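Local coordinates for invasin (Yersinia enterocolitica, PDB 1P9H), which binds collagen as the head domain of the trimeric autotransporter adhesin YadA, which coats the bacterial surface and promotes attachment to and invasion of eukaryotic cells, at the interface of chains A and B. Numbering follows the deposited sequence. Chains: chain A/B, Invasin.

Contact 1: the interface of chains A and B. Residues chain A 21-23, 50; chain B 27-28, 33, 35.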
ATOM      1  N   ALA A  21     -12.242  16.332  18.535  1.00 15.10           N
ATOM      2  CA  ALA A  21     -11.905  16.215  17.123  1.00 13.63           C
ATOM      3  C   ALA A  21     -10.976  17.308  16.623  1.00 12.46           C
ATOM      4  O   ALA A  21     -10.780  18.327  17.282  1.00 13.37           O
ATOM      5  CB  ALA A  21     -13.186  16.214  16.292  1.00 13.73           C
ATOM      6  N   VAL A  22     -10.388  17.073  15.455  1.00 11.15           N
ATOM      7  CA  VAL A  22      -9.512  18.050  14.826  1.00  9.29           C
ATOM      8  C   VAL A  22     -10.160  18.431  13.506  1.00 11.33           C
ATOM      9  O   VAL A  22     -10.391  17.578  12.647  1.00 11.02           O
ATOM     10  CB  VAL A  22      -8.104  17.481  14.533  1.00 10.32           C
ATOM     11  CG1 VAL A  22      -7.311  18.479  13.683  1.00 11.19           C
ATOM     12  CG2 VAL A  22      -7.371  17.202  15.841  1.00 11.58           C
ATOM     13  N   GLN A  23     -10.472  19.712  13.359  1.00 10.74           N
ATOM     14  CA  GLN A  23     -11.093  20.206  12.142  1.00 11.22           C
ATOM     15  C   GLN A  23     -10.270  21.392  11.678  1.00 12.08           C
ATOM     16  O   GLN A  23     -10.183  22.405  12.372  1.00 13.40           O
ATOM     17  CB  GLN A  23     -12.536  20.626  12.421  1.00 13.02           C
ATOM     18  CG  GLN A  23     -13.312  21.100  11.204  1.00 11.17           C
ATOM     19  CD  GLN A  23     -14.762  21.396  11.539  1.00 13.75           C
ATOM     20  OE1 GLN A  23     -15.544  20.486  11.821  1.00 14.42           O
ATOM     21  NE2 GLN A  23     -15.124  22.674  11.528  1.00 17.33           N
ATOM     22  N   ALA A  50     -13.925  22.549   6.541  1.00 14.44           N
ATOM     23  CA  ALA A  50     -13.716  21.124   6.748  1.00 13.46           C
ATOM     24  C   ALA A  50     -14.759  20.733   7.783  1.00 14.07           C
ATOM     25  O   ALA A  50     -15.271  21.593   8.505  1.00 15.14           O
ATOM     26  CB  ALA A  50     -12.315  20.869   7.282  1.00 13.54           C
TER
ATOM     27  N   ASN B  27      -9.348  20.512  18.440  1.00 13.54           N
ATOM     28  CA  ASN B  27      -9.711  21.924  18.375  1.00 14.41           C
ATOM     29  C   ASN B  27     -11.184  22.116  18.043  1.00 16.49           C
ATOM     30  O   ASN B  27     -11.615  23.231  17.742  1.00 18.41           O
ATOM     31  CB  ASN B  27      -8.862  22.629  17.315  1.00 15.86           C
ATOM     32  CG  ASN B  27      -9.282  22.267  15.901  1.00 17.03           C
ATOM     33  OD1 ASN B  27      -9.754  21.161  15.650  1.00 15.33           O
ATOM     34  ND2 ASN B  27      -9.105  23.199  14.968  1.00 18.82           N
ATOM     35  N   ALA B  28     -11.962  21.040  18.101  1.00 15.93           N
ATOM     36  CA  ALA B  28     -13.377  21.139  17.775  1.00 18.08           C
ATOM     37  C   ALA B  28     -14.259  20.129  18.492  1.00 19.00           C
ATOM     38  O   ALA B  28     -13.820  19.035  18.845  1.00 17.51           O
ATOM     39  CB  ALA B  28     -13.563  20.998  16.266  1.00 19.62           C
ATOM     40  N   GLY B  33     -19.528  21.472  15.599  1.00 43.51           N
ATOM     41  CA  GLY B  33     -18.924  21.740  14.306  1.00 42.03           C
ATOM     42  C   GLY B  33     -18.103  23.013  14.234  1.00 41.82           C
ATOM     43  O   GLY B  33     -17.791  23.494  13.143  1.00 40.53           O
ATOM     44  N   GLU B  35     -14.587  24.940  14.950  1.00 37.52           N
ATOM     45  CA  GLU B  35     -13.165  24.734  15.191  1.00 36.69           C
ATOM     46  C   GLU B  35     -12.558  25.991  15.809  1.00 37.02           C
ATOM     47  O   GLU B  35     -12.860  27.109  15.391  1.00 37.80           O
ATOM     48  CB  GLU B  35     -12.452  24.386  13.879  1.00 35.94           C
ATOM     49  CG  GLU B  35     -12.355  25.529  12.882  1.00 31.45           C
ATOM     50  CD  GLU B  35     -11.993  25.055  11.485  1.00 29.99           C
ATOM     51  OE1 GLU B  35     -12.868  24.462  10.816  1.00 24.26           O
ATOM     52  OE2 GLU B  35     -10.836  25.270  11.059  1.00 26.84           O
TER
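The backbone carbonyl oxygen of A:Ala21 accepts two hydrogen bonds from successive amides of the partner chain, B:Asn27 N at 2.9 Å and B:Ala28 N at 3.1 Å. The first donor lies in the carbonyl plane and the second is tilted out of it, so the two approach the oxygen from different directions. The pairing belongs to the end of the YadA head, a left-handed parallel beta-roll that works as a homotrimer, yet here the chains meet through an antiparallel bridge: A:Ala21 N also bonds B:Ala28 O.

B:Asn27 also uses its side-chain amide as a substitute for a strand edge, here to meet A:Gln23, two residues beyond A:Ala21. B:Asn27 OD1 receives A:Gln23 N at 2.8 Å, in the carbonyl plane and on a lone pair, while B:Asn27 ND2 donates to A:Gln23 O at 2.9 Å. That oxygen lies in the asparagine's amide plane, although ND2 stands above the plane of the glutamine's backbone carbonyl. CG sits between the backbone N and the carbonyl carbon (chi1 73°), which turns the short amide toward the partner. With a donor and an acceptor side by side, asparagine matches the N-H and C=O of one strand residue, and the two bonds fix its rotation.

The side chain of A:Gln23 reaches over chain B with CG anti to the backbone N (chi1 -177°). A:Gln23 CB packs against B:Ala28 CB, a compact methyl that leaves room for it, and against B:Glu35 CB, each 4.0 Å away. At the far end A:Gln23 NE2 spends two N-H groups: one goes to B:Glu35 OE1 at 3.0 Å, met on the anti side of the carboxylate and within the glutamine's amide plane, the other to B:Gly33 O at 3.2 Å, approached from above the carbonyl plane. The amide and carboxylate planes are turned 69° apart. Glutamine suits this place because its length carries the amide to both acceptors; the carboxylate would probably favour the N-H end facing it.

Contact 2: the interface of chains A and B. Residues chain A 172, 179-181; chain B 181, 183-185.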
ATOM      1  N   ILE A 172      -1.510 -13.179 -14.015  1.00  9.92           N
ATOM      2  CA  ILE A 172      -0.286 -12.398 -14.110  1.00  9.84           C
ATOM      3  C   ILE A 172      -0.147 -11.809 -15.513  1.00 10.27           C
ATOM      4  O   ILE A 172       0.954 -11.500 -15.961  1.00 10.65           O
ATOM      5  CB  ILE A 172       0.980 -13.235 -13.763  1.00 10.60           C
ATOM      6  CG1 ILE A 172       1.085 -14.471 -14.660  1.00 10.56           C
ATOM      7  CG2 ILE A 172       0.937 -13.645 -12.295  1.00 11.73           C
ATOM      8  CD1 ILE A 172       2.380 -15.248 -14.457  1.00 11.65           C
ATOM      9  N   ARG A 179       2.944 -13.498 -19.017  1.00 12.13           N
ATOM     10  CA  ARG A 179       4.238 -13.318 -18.379  1.00 10.67           C
ATOM     11  C   ARG A 179       4.829 -14.634 -17.903  1.00 11.89           C
ATOM     12  O   ARG A 179       4.105 -15.548 -17.507  1.00 12.88           O
ATOM     13  CB  ARG A 179       4.108 -12.381 -17.173  1.00 10.67           C
ATOM     14  CG  ARG A 179       3.704 -10.949 -17.495  1.00 10.34           C
ATOM     15  CD  ARG A 179       3.825 -10.100 -16.231  1.00 10.51           C
ATOM     16  NE  ARG A 179       3.623  -8.669 -16.453  1.00 10.94           N
ATOM     17  CZ  ARG A 179       2.438  -8.068 -16.520  1.00  9.41           C
ATOM     18  NH1 ARG A 179       1.316  -8.765 -16.389  1.00 11.35           N
ATOM     19  NH2 ARG A 179       2.379  -6.754 -16.686  1.00 11.16           N
ATOM     20  N   GLN A 180       6.151 -14.732 -17.949  1.00 12.76           N
ATOM     21  CA  GLN A 180       6.818 -15.929 -17.463  1.00 11.44           C
ATOM     22  C   GLN A 180       6.979 -15.756 -15.959  1.00 12.54           C
ATOM     23  O   GLN A 180       7.112 -14.634 -15.469  1.00 12.98           O
ATOM     24  CB  GLN A 180       8.209 -16.077 -18.079  1.00 11.61           C
ATOM     25  CG  GLN A 180       8.229 -16.450 -19.545  1.00 13.44           C
ATOM     26  CD  GLN A 180       9.643 -16.598 -20.065  1.00 13.50           C
ATOM     27  OE1 GLN A 180      10.402 -15.627 -20.116  1.00 15.40           O
ATOM     28  NE2 GLN A 180      10.012 -17.818 -20.442  1.00 14.06           N
ATOM     29  N   LEU A 181       6.954 -16.866 -15.231  0.50 11.62           N
ATOM     30  CA  LEU A 181       7.126 -16.842 -13.783  0.50 11.85           C
ATOM     31  C   LEU A 181       8.508 -17.423 -13.518  0.50 13.00           C
ATOM     32  O   LEU A 181       8.793 -18.556 -13.900  0.50 12.65           O
ATOM     33  CB  LEU A 181       6.054 -17.695 -13.100  0.50 14.11           C
ATOM     34  CG  LEU A 181       6.157 -17.816 -11.576  0.50 16.34           C
ATOM     35  CD1 LEU A 181       6.084 -16.439 -10.939  0.50 20.92           C
ATOM     36  CD2 LEU A 181       5.036 -18.707 -11.061  0.50 20.00           C
TER
ATOM     37  N   LEU B 181      -3.482 -20.386 -11.707  0.50 11.62           N
ATOM     38  CA  LEU B 181      -2.622 -19.272 -12.088  0.50 11.85           C
ATOM     39  C   LEU B 181      -2.761 -19.135 -13.598  0.50 13.00           C
ATOM     40  O   LEU B 181      -2.485 -20.077 -14.337  0.50 12.65           O
ATOM     41  CB  LEU B 181      -1.167 -19.564 -11.714  0.50 14.11           C
ATOM     42  CG  LEU B 181      -0.139 -18.504 -12.121  0.50 16.34           C
ATOM     43  CD1 LEU B 181      -0.489 -17.170 -11.483  0.50 20.92           C
ATOM     44  CD2 LEU B 181       1.251 -18.954 -11.696  0.50 20.00           C
ATOM     45  N   HIS B 183      -2.540 -16.751 -17.499  1.00 12.75           N
ATOM     46  CA  HIS B 183      -1.766 -15.857 -18.355  1.00 12.21           C
ATOM     47  C   HIS B 183      -0.272 -16.044 -18.137  1.00 12.33           C
ATOM     48  O   HIS B 183       0.501 -15.080 -18.104  1.00 12.35           O
ATOM     49  CB  HIS B 183      -2.177 -14.404 -18.099  1.00 12.89           C
ATOM     50  CG  HIS B 183      -3.629 -14.139 -18.350  1.00 13.69           C
ATOM     51  ND1 HIS B 183      -4.122 -13.782 -19.587  1.00 19.66           N
ATOM     52  CD2 HIS B 183      -4.702 -14.214 -17.526  1.00 12.97           C
ATOM     53  CE1 HIS B 183      -5.434 -13.646 -19.514  1.00 15.38           C
ATOM     54  NE2 HIS B 183      -5.812 -13.904 -18.275  1.00 20.02           N
ATOM     55  N   LEU B 184       0.120 -17.308 -18.002  1.00 12.26           N
ATOM     56  CA  LEU B 184       1.510 -17.689 -17.795  1.00 12.46           C
ATOM     57  C   LEU B 184       2.158 -18.078 -19.118  1.00 13.84           C
ATOM     58  O   LEU B 184       1.683 -18.985 -19.804  1.00 14.57           O
ATOM     59  CB  LEU B 184       1.583 -18.884 -16.839  1.00 12.35           C
ATOM     60  CG  LEU B 184       2.964 -19.507 -16.618  1.00 11.78           C
ATOM     61  CD1 LEU B 184       3.840 -18.551 -15.819  1.00 12.99           C
ATOM     62  CD2 LEU B 184       2.818 -20.833 -15.880  1.00 14.08           C
ATOM     63  N   ALA B 185       3.233 -17.383 -19.478  1.00 12.31           N
ATOM     64  CA  ALA B 185       3.964 -17.688 -20.703  1.00 13.64           C
ATOM     65  C   ALA B 185       4.848 -18.894 -20.397  1.00 13.58           C
ATOM     66  O   ALA B 185       5.328 -19.048 -19.273  1.00 13.88           O
ATOM     67  CB  ALA B 185       4.820 -16.496 -21.120  1.00 13.75           C
TER
HETATM   68  O   HOH W   1       7.146 -19.258 -17.096  1.00 13.68           O
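Two backbone hydrogen bonds clasp A:Arg179 to chain B near the C-terminal end of the YadA collagen-binding head, where the chain of this trimeric autotransporter adhesin runs on toward the coiled-coil stalk. A:Arg179 N donates to B:His183 O at 3.1 Å, and A:Arg179 O accepts from B:Ala185 N at 2.8 Å. The two partners flank B:Leu184, the pattern of a parallel bridge between A:Arg179 and B:Leu184. The second bond is nearly straight at the hydrogen (167°), but the amide sits above the plane of the arginine's carbonyl rather than on a lone pair. B:His183 contributes through its backbone, whose left-handed conformation, with phi and psi both positive, goes with a carbonyl turned to the partner.

Water 1 extends the polar link, joining A:Leu181 N at 3.0 Å to B:Ala185 O and so linking strand 180-182 of chain A to the loop segment of chain B.

Within chain A, the guanidinium group of A:Arg179 turns back instead of crossing the interface. A:Arg179 NH1 donates to A:Ile172 O at 2.8 Å, with that oxygen in the guanidinium plane. The long, flexible arginine can thus tie its own backbone segment to the one carrying A:Ile172, a second-shell brace that probably helps place the isoleucine against chain B.

Apolar contacts are made by branched side chains that fill space without polar demands. B:Leu184 has CG anti to the backbone N (chi1 174°), and this directs B:Leu184 CD1 among chain A groups, 3.6 Å from A:Leu181 CB. A:Ile172 lies alongside B:Leu184, pointing the same way, and A:Ile172 CD1 comes within 3.9 Å of B:Leu184 CD1. On another branch, A:Ile172 CG2 meets B:Leu181 CD1. The equivalent leucines of the two chains approach obliquely, A:Leu181 CD2 to B:Leu181 CD2 at 3.8 Å. Toward the other side of the bridge the compact methyl B:Ala185 CB fits against the aliphatic A:Gln180 CG at 3.8 Å.

Contact 1 and contact 2 lie about 50 Å apart, centre to centre, near opposite ends of the roll, and share no residues. Contact 1 involves strands 22-24, 28-29 and 34-35 at the N-terminal end; contact 2 involves strand 180-182 and the segment that leads toward helix 196-204 and the stalk. The same two chains are therefore joined at both ends of the head, and each end is fastened in a different way. Repeated among the three copies of the homotrimer, such paired fastenings probably keep the rolls in register and resist their splaying apart.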